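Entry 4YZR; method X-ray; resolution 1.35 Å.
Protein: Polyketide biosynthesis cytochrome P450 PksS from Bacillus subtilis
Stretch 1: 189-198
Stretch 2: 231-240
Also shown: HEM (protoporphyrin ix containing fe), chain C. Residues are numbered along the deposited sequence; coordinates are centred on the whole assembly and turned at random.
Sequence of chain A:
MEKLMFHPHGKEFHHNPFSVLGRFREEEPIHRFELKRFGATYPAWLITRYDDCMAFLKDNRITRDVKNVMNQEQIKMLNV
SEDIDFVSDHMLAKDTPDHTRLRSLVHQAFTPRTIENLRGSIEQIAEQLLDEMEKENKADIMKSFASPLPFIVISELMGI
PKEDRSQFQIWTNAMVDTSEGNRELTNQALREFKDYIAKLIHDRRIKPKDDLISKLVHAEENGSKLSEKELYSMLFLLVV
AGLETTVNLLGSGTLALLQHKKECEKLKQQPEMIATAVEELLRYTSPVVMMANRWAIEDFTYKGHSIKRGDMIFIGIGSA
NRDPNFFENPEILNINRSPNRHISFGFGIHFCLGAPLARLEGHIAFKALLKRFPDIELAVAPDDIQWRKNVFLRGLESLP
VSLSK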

# COMPACT_ATOMS: atom_id res chain seq x y z
N ALA A 189 14.83 -8.27 13.15
CA ALA A 189 14.42 -8.73 11.80
C ALA A 189 14.88 -7.76 10.75
O ALA A 189 15.31 -8.18 9.70
CB ALA A 189 12.95 -8.91 11.73
N LEU A 190 14.83 -6.46 11.07
CA LEU A 190 15.44 -5.43 10.18
C LEU A 190 16.87 -5.61 9.90
O LEU A 190 17.31 -5.55 8.74
CB LEU A 190 15.15 -4.02 10.67
CG LEU A 190 13.67 -3.62 10.69
CD1 LEU A 190 13.31 -2.43 11.62
CD2 LEU A 190 13.25 -3.27 9.28
N ARG A 191 17.67 -5.87 10.97
CA ARG A 191 19.08 -6.13 10.86
C ARG A 191 19.34 -7.37 10.04
O ARG A 191 20.20 -7.36 9.18
CB ARG A 191 19.76 -6.25 12.28
N GLU A 192 18.53 -8.42 10.21
CA GLU A 192 18.74 -9.64 9.43
C GLU A 192 18.39 -9.54 7.87
O GLU A 192 19.06 -10.09 7.02
CB GLU A 192 17.97 -10.81 10.05
CG GLU A 192 18.59 -11.12 11.45
CD GLU A 192 17.82 -12.07 12.29
OE1 GLU A 192 16.65 -12.26 12.04
OE2 GLU A 192 18.42 -12.56 13.29
N PHE A 193 17.31 -8.77 7.63
CA PHE A 193 16.89 -8.43 6.26
C PHE A 193 18.06 -7.69 5.62
O PHE A 193 18.48 -7.99 4.54
CB PHE A 193 15.68 -7.60 6.35
CG PHE A 193 15.30 -6.96 5.00
CD1 PHE A 193 14.63 -7.69 4.08
CD2 PHE A 193 15.59 -5.66 4.72
CE1 PHE A 193 14.26 -7.12 2.87
CE2 PHE A 193 15.26 -5.12 3.48
CZ PHE A 193 14.59 -5.87 2.58
N LYS A 194 18.61 -6.70 6.33
CA LYS A 194 19.74 -5.95 5.81
C LYS A 194 20.94 -6.74 5.49
O LYS A 194 21.55 -6.59 4.47
CB LYS A 194 20.11 -4.86 6.83
CG LYS A 194 21.31 -4.03 6.39
CD LYS A 194 21.98 -3.45 7.62
CE LYS A 194 23.25 -2.69 7.32
NZ LYS A 194 23.23 -1.33 7.94
N ASP A 195 21.28 -7.70 6.38
CA ASP A 195 22.48 -8.52 6.12
C ASP A 195 22.28 -9.44 4.94
O ASP A 195 23.18 -9.70 4.15
CB ASP A 195 22.89 -9.32 7.36
CG ASP A 195 23.38 -8.45 8.48
OD1 ASP A 195 24.01 -7.40 8.18
OD2 ASP A 195 23.17 -8.83 9.68
N TYR A 196 21.00 -9.92 4.77
CA TYR A 196 20.71 -10.76 3.70
C TYR A 196 20.84 -9.98 2.36
O TYR A 196 21.40 -10.44 1.38
CB TYR A 196 19.29 -11.40 3.87
CG TYR A 196 18.87 -12.20 2.75
CD1 TYR A 196 19.33 -13.50 2.51
CD2 TYR A 196 17.90 -11.72 1.86
CE1 TYR A 196 18.89 -14.20 1.40
CE2 TYR A 196 17.45 -12.41 0.82
CZ TYR A 196 17.95 -13.69 0.52
OH TYR A 196 17.56 -14.44 -0.58
N ILE A 197 20.19 -8.81 2.31
CA ILE A 197 20.27 -8.08 1.06
C ILE A 197 21.65 -7.54 0.76
O ILE A 197 22.01 -7.48 -0.38
CB ILE A 197 19.17 -7.00 0.96
CG1 ILE A 197 19.29 -5.97 1.94
CG2 ILE A 197 17.73 -7.62 0.90
CD1 ILE A 197 18.47 -4.67 1.62
N ALA A 198 22.42 -7.31 1.81
CA ALA A 198 23.82 -6.86 1.57
C ALA A 198 24.61 -7.93 0.86
O ALA A 198 25.40 -7.64 -0.01
CB ALA A 198 24.51 -6.49 2.87
N LEU A 231 20.80 1.78 -1.08
CA LEU A 231 20.24 0.53 -1.56
C LEU A 231 19.47 -0.16 -0.46
O LEU A 231 18.34 -0.68 -0.75
CB LEU A 231 21.36 -0.36 -2.06
CG LEU A 231 22.00 0.04 -3.32
CD1 LEU A 231 23.38 -0.63 -3.53
CD2 LEU A 231 21.15 -0.18 -4.56
N TYR A 232 19.97 -0.24 0.74
CA TYR A 232 19.21 -0.87 1.82
C TYR A 232 17.88 -0.15 1.96
O TYR A 232 16.84 -0.80 2.11
CB TYR A 232 19.94 -0.78 3.16
CG TYR A 232 21.31 -1.44 3.17
CD1 TYR A 232 21.69 -2.42 2.26
CD2 TYR A 232 22.25 -1.07 4.12
CE1 TYR A 232 22.98 -3.04 2.30
CE2 TYR A 232 23.49 -1.69 4.14
CZ TYR A 232 23.81 -2.64 3.24
OH TYR A 232 25.06 -3.19 3.27
N SER A 233 17.90 1.17 2.04
CA SER A 233 16.66 1.93 2.24
C SER A 233 15.66 1.72 1.12
O SER A 233 14.42 1.55 1.36
CB SER A 233 16.94 3.47 2.36
OG SER A 233 17.67 3.73 3.50
N MET A 234 16.14 1.71 -0.13
CA MET A 234 15.32 1.60 -1.27
C MET A 234 14.69 0.22 -1.32
O MET A 234 13.50 0.07 -1.57
CB MET A 234 16.05 1.93 -2.53
CG MET A 234 15.17 2.06 -3.76
SD MET A 234 14.22 3.50 -3.87
CE MET A 234 15.44 4.73 -4.32
N LEU A 235 15.51 -0.82 -1.14
CA LEU A 235 14.99 -2.20 -1.23
C LEU A 235 14.04 -2.46 -0.06
O LEU A 235 13.01 -3.14 -0.23
CB LEU A 235 16.14 -3.16 -1.21
CG LEU A 235 16.89 -3.13 -2.53
CD1 LEU A 235 18.15 -3.98 -2.34
CD2 LEU A 235 16.08 -3.64 -3.67
N PHE A 236 14.32 -1.92 1.12
CA PHE A 236 13.42 -1.99 2.24
C PHE A 236 12.03 -1.43 1.86
O PHE A 236 10.98 -2.08 2.01
CB PHE A 236 13.95 -1.30 3.46
CG PHE A 236 12.99 -1.22 4.62
CD1 PHE A 236 12.67 -2.32 5.38
CD2 PHE A 236 12.36 -0.01 4.88
CE1 PHE A 236 11.73 -2.22 6.41
CE2 PHE A 236 11.44 0.08 5.95
CZ PHE A 236 11.12 -1.03 6.63
N LEU A 237 12.04 -0.21 1.33
CA LEU A 237 10.78 0.44 1.01
C LEU A 237 9.99 -0.34 -0.04
O LEU A 237 8.81 -0.56 0.02
CB LEU A 237 11.08 1.86 0.50
CG LEU A 237 9.80 2.63 0.09
CD1 LEU A 237 8.74 2.70 1.18
CD2 LEU A 237 10.42 3.97 -0.40
N LEU A 238 10.70 -0.80 -1.10
CA LEU A 238 10.04 -1.52 -2.17
C LEU A 238 9.42 -2.86 -1.73
O LEU A 238 8.32 -3.26 -2.08
CB LEU A 238 10.99 -1.80 -3.31
CG LEU A 238 11.47 -0.55 -4.07
CD1 LEU A 238 12.61 -0.87 -5.01
CD2 LEU A 238 10.37 0.14 -4.86
N VAL A 239 10.21 -3.60 -0.91
CA VAL A 239 9.71 -4.83 -0.39
C VAL A 239 8.52 -4.58 0.54
O VAL A 239 7.51 -5.31 0.34
CB VAL A 239 10.82 -5.61 0.35
CG1 VAL A 239 10.25 -6.76 1.16
CG2 VAL A 239 11.85 -6.08 -0.62
N VAL A 240 8.57 -3.65 1.44
CA VAL A 240 7.44 -3.39 2.34
C VAL A 240 6.14 -3.08 1.51
O VAL A 240 5.08 -3.72 1.67
CB VAL A 240 7.78 -2.35 3.30
CG1 VAL A 240 6.56 -1.79 4.03
CG2 VAL A 240 8.79 -2.86 4.33
CHA HEM C . 4.23 5.54 -2.19
CHB HEM C . -0.09 3.37 -2.02
CHC HEM C . 1.87 -0.64 -3.94
CHD HEM C . 6.16 1.50 -3.95
C1A HEM C . 2.89 5.30 -1.95
C2A HEM C . 1.88 6.24 -1.43
C3A HEM C . 0.74 5.61 -1.34
C4A HEM C . 0.93 4.27 -1.89
CMA HEM C . -0.52 6.12 -0.75
CAA HEM C . 2.20 7.66 -0.94
CBA HEM C . 2.53 7.70 0.48
CGA HEM C . 2.83 9.11 1.14
O1A HEM C . 2.94 9.05 2.42
O2A HEM C . 2.84 10.00 0.38
C1B HEM C . 0.07 2.08 -2.51
C2B HEM C . -0.97 1.13 -2.72
C3B HEM C . -0.47 -0.01 -3.25
C4B HEM C . 0.97 0.25 -3.39
CMB HEM C . -2.36 1.42 -2.38
CAB HEM C . -1.08 -1.27 -3.63
CBB HEM C . -2.34 -1.36 -3.87
C1C HEM C . 3.20 -0.45 -4.17
C2C HEM C . 4.14 -1.35 -4.71
C3C HEM C . 5.40 -0.74 -4.72
C4C HEM C . 5.20 0.55 -4.12
CMC HEM C . 3.72 -2.66 -5.31
CAC HEM C . 6.67 -1.26 -5.19
CBC HEM C . 6.97 -2.51 -5.21
C1D HEM C . 6.05 2.78 -3.46
C2D HEM C . 7.15 3.69 -3.26
C3D HEM C . 6.59 4.84 -2.78
C4D HEM C . 5.13 4.64 -2.70
CMD HEM C . 8.60 3.44 -3.60
CAD HEM C . 7.28 6.13 -2.44
CBD HEM C . 7.36 7.07 -3.61
CGD HEM C . 8.16 8.38 -3.36
O1D HEM C . 8.36 8.68 -2.18
O2D HEM C . 8.47 9.02 -4.39
NA HEM C . 2.23 4.17 -2.29
NB HEM C . 1.23 1.52 -2.99
NC HEM C . 3.86 0.70 -3.84
ND HEM C . 4.84 3.34 -3.10
FE HEM C . 3.04 2.46 -3.12

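This is an apolar contact between two crossing helices, built on side-chain packing with no hydrogen bond from one stretch to the other. Both stretches are helical throughout and belong to longer helices. Their axes approach to 10.4 Å and their N-to-C directions differ by 113°, so the helices cross steeply, neither parallel nor antiparallel. The contact buries 439 Å², both sides summed. The backbones come nearest at Lys194 and Tyr232, whose CA atoms lie 6.5 Å apart.

Within each helix the backbone is satisfied by i to i+4 hydrogen bonds, such as Ile197 N to Phe193 O at 2.9 Å and Phe236 N to Tyr232 O at 2.9 Å. The side chains are left to make the contact. Leu190, Phe193, Lys194, Ile197 and Ala198 follow the helical repeat and form one strip. Tyr232, Leu235, Phe236 and Val239 do the same on the second helix.

Tyr232 gives up more surface than any other residue here, 101 Å². Its CA-to-CB bond points sideways, but chi1 is m and the ring end comes nearer to the first helix. Lys194 CG lies over one face of this ring. It is 4.0 Å from the Tyr232 ring centroid and 16° off the normal, a CH-pi contact. Further along the chain, Lys194 CE is 3.3 Å from Tyr232 CE2. A long aliphatic chain suits this place: CG packs on the ring face and CE comes close to Tyr232 CE2, while NZ is hydrogen-bonded elsewhere in the structure. Ala198 CB sits 3.8 Å from Tyr232 CE1 and 3.4 Å from Tyr232 OH. The small methyl fits close to the end of the tyrosine, whose hydroxyl is also hydrogen-bonded elsewhere.

Ile197 points toward the second helix. Its CD1 reaches both Tyr232 CD1 and Leu235 CB, each at 4.0 Å. One methyl thus packs against two residues a single turn apart.

Phe193 also points toward the second helix, with chi1 t. Its CE2 is 3.8 Å from Phe236 CA and 4.0 Å from Phe236 CB. Phe193 CZ is 4.2 Å from Val239 CG2, which lies at the ring edge. The ring also reaches the backbone at Leu235: Phe193 CZ is 4.2 Å from Leu235 O, again at the ring edge. Phe193 CE2 in turn lies at the edge of the Phe236 ring.

Leu190 extends the packing. Its CA-to-CB bond points sideways, yet CD2 comes within 3.4 Å of Phe236 CE1, a tight apolar contact. Leu190, Phe193 and Ile197 are buried, as are their four partners on the second helix, which suits their largely hydrocarbon surfaces.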